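Local coordinates for protein putative Zn-dependent Alcohol Dehydrogenase (Rhodobacter sphaeroides, PDB 3IV6) that binds S-adenosylmethionine in a Rossmann-like fold and is probably a methyltransferase, despite being named a putative zinc-dependent alcohol dehydrogenase, at residues 119-124 with 146-151. Sequence-based numbering, arbitrary orientation.
Sequences LINRFT and ASVKLG. With SAM (S-adenosylmethionine), chain E.
A short 3-10 turn, 120-122, in the loop after strand 113-117 faces the end of strand 143-149, with the CA atoms of Ile120 and Val148 6.2 Å apart. Within the turn, Arg122 N bonds to Leu119 O and Phe123 N to Ile120 O. Asn121 carries the polar part of the contact. Its CG lies anti to the carbonyl carbon (chi1 -77°), and the Asn121 and Lys149 side chains cross at about a right angle. Asn121 OD1 accepts from Lys149 N at 2.7 Å, and Asn121 ND2 donates to Lys149 O at 2.9 Å, nearly straight (167°). Both bonds lie on carbonyl lone pairs. The amide thus bonds to both the N-H and C=O of Lys149, which fixes its flip. The Lys149 side chain bends away, and its NZ bonds to Leu150 O from above the carbonyl plane. An alanine in place of Asn121 would remove both bonds and would probably loosen the turn from the strand end.

Beside these bonds, Ile120 crosses Val148 obliquely. Ile120 CD1 meets Val148 CG2 and Ala146 CB, each at 3.9 Å. A water joins the backbones, accepting from Ile120 N at 3.2 Å and donating to Ser147 O at 2.7 Å. Ser147 OG hydrogen-bonds with Asp117 OD1 in adjoining strand 113-117.

The other side of the loop faces SAM. Leu119 CD1 packs on SAM C8 at 3.6 Å, and Phe123 brings CE1 to SAM N6, which lies at the ring edge. Leu119 O sits over the centre of one face of the Phe123 ring. Thr124 caps helix 125-139. In this buried contact of the Rossmann-like fold, amide bonds, apolar packing and water tie the strand to a loop that brings Leu119 and Phe123 to the SAM pocket, probably fixing them there.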
# COMPACT_ATOMS: atom_id res chain seq x y z
N LEU A 119 -0.00 -1.19 -1.53
CA LEU A 119 -0.21 -0.82 -0.14
C LEU A 119 -0.15 -2.06 0.73
O LEU A 119 0.24 -2.02 1.88
CB LEU A 119 -1.58 -0.19 -0.02
CG LEU A 119 -2.12 -0.06 1.38
CD1 LEU A 119 -1.22 0.88 2.18
CD2 LEU A 119 -3.56 0.42 1.35
N ILE A 120 -0.53 -3.19 0.16
CA ILE A 120 -0.58 -4.45 0.87
C ILE A 120 0.84 -4.89 1.21
O ILE A 120 1.06 -5.66 2.13
CB ILE A 120 -1.37 -5.51 0.05
CG1 ILE A 120 -2.88 -5.32 0.20
CG2 ILE A 120 -1.04 -6.96 0.48
CD1 ILE A 120 -3.62 -5.80 -1.00
N ASN A 121 1.80 -4.38 0.45
CA ASN A 121 3.19 -4.75 0.64
C ASN A 121 3.71 -4.08 1.93
O ASN A 121 4.74 -4.47 2.50
CB ASN A 121 4.00 -4.32 -0.58
CG ASN A 121 3.81 -5.25 -1.78
OD1 ASN A 121 3.17 -4.89 -2.78
ND2 ASN A 121 4.38 -6.44 -1.69
N ARG A 122 2.98 -3.06 2.40
CA ARG A 122 3.30 -2.35 3.61
C ARG A 122 2.70 -3.01 4.83
O ARG A 122 2.75 -2.43 5.93
CB ARG A 122 2.85 -0.89 3.54
CG ARG A 122 3.61 -0.03 2.52
CD ARG A 122 5.07 -0.48 2.40
NE ARG A 122 5.43 -0.62 1.00
CZ ARG A 122 6.12 -1.63 0.48
NH1 ARG A 122 6.57 -2.61 1.23
NH2 ARG A 122 6.36 -1.64 -0.82
N PHE A 123 2.14 -4.21 4.65
CA PHE A 123 1.54 -4.96 5.74
C PHE A 123 2.22 -6.28 6.08
O PHE A 123 2.93 -6.90 5.27
CB PHE A 123 0.05 -5.25 5.48
CG PHE A 123 -0.78 -4.02 5.19
CD1 PHE A 123 -0.58 -2.83 5.91
CD2 PHE A 123 -1.78 -4.07 4.23
CE1 PHE A 123 -1.31 -1.70 5.65
CE2 PHE A 123 -2.56 -2.92 3.97
CZ PHE A 123 -2.30 -1.72 4.70
N THR A 124 1.98 -6.71 7.31
CA THR A 124 2.15 -8.10 7.70
C THR A 124 0.91 -8.82 7.22
O THR A 124 -0.04 -8.19 6.74
CB THR A 124 2.22 -8.28 9.21
OG1 THR A 124 1.00 -7.82 9.82
CG2 THR A 124 3.45 -7.57 9.80
N ALA A 146 -6.67 -3.60 -6.05
CA ALA A 146 -5.46 -3.53 -5.21
C ALA A 146 -4.27 -4.25 -5.86
O ALA A 146 -4.33 -5.44 -6.10
CB ALA A 146 -5.74 -4.11 -3.81
N SER A 147 -3.21 -3.52 -6.18
CA SER A 147 -2.07 -4.17 -6.79
C SER A 147 -1.09 -4.61 -5.71
O SER A 147 -0.99 -3.96 -4.69
CB SER A 147 -1.38 -3.20 -7.68
OG SER A 147 -0.85 -2.19 -6.86
N VAL A 148 -0.39 -5.71 -5.93
CA VAL A 148 0.57 -6.19 -4.98
C VAL A 148 1.87 -6.55 -5.68
O VAL A 148 1.84 -7.24 -6.67
CB VAL A 148 0.08 -7.43 -4.29
CG1 VAL A 148 1.03 -7.79 -3.12
CG2 VAL A 148 -1.34 -7.20 -3.78
N LYS A 149 3.00 -6.07 -5.19
CA LYS A 149 4.30 -6.49 -5.72
C LYS A 149 4.62 -7.90 -5.24
O LYS A 149 4.52 -8.15 -4.07
CB LYS A 149 5.40 -5.53 -5.26
CG LYS A 149 6.49 -5.38 -6.27
CD LYS A 149 7.87 -5.36 -5.66
CE LYS A 149 8.35 -6.77 -5.39
NZ LYS A 149 8.64 -7.50 -6.66
N LEU A 150 5.04 -8.79 -6.13
CA LEU A 150 5.18 -10.19 -5.78
C LEU A 150 6.62 -10.67 -5.76
O LEU A 150 7.45 -10.24 -6.56
CB LEU A 150 4.35 -11.09 -6.69
CG LEU A 150 2.86 -10.78 -6.89
CD1 LEU A 150 2.33 -11.57 -8.08
CD2 LEU A 150 2.01 -11.09 -5.66
N GLY A 151 6.89 -11.56 -4.80
CA GLY A 151 8.21 -12.11 -4.57
C GLY A 151 9.04 -11.13 -3.80
O GLY A 151 8.50 -10.23 -3.19
N SAM E . 3.43 4.52 -1.97
CA SAM E . 3.42 3.57 -3.08
C SAM E . 2.62 4.11 -4.25
O SAM E . 2.04 5.21 -4.24
OXT SAM E . 2.60 3.41 -5.23
CB SAM E . 2.94 2.20 -2.63
CG SAM E . 2.83 2.00 -1.11
SD SAM E . 1.33 2.64 -0.29
CE SAM E . 0.47 3.53 -1.62
C5' SAM E . 1.99 3.90 0.86
C4' SAM E . 1.07 5.03 1.29
O4' SAM E . -0.02 4.51 2.04
C3' SAM E . 1.75 6.03 2.21
O3' SAM E . 1.23 7.30 1.89
C2' SAM E . 1.26 5.67 3.60
O2' SAM E . 1.11 6.81 4.42
C1' SAM E . -0.10 5.04 3.34
N9 SAM E . -0.39 3.97 4.29
C8 SAM E . 0.45 2.94 4.65
N7 SAM E . -0.17 2.16 5.57
C5 SAM E . -1.41 2.66 5.82
C6 SAM E . -2.46 2.25 6.67
N6 SAM E . -2.36 1.18 7.46
N1 SAM E . -3.61 3.00 6.70
C2 SAM E . -3.70 4.14 5.92
N3 SAM E . -2.70 4.55 5.07
C4 SAM E . -1.56 3.82 5.02
O HOH W 1 -2.07 -2.73 -2.59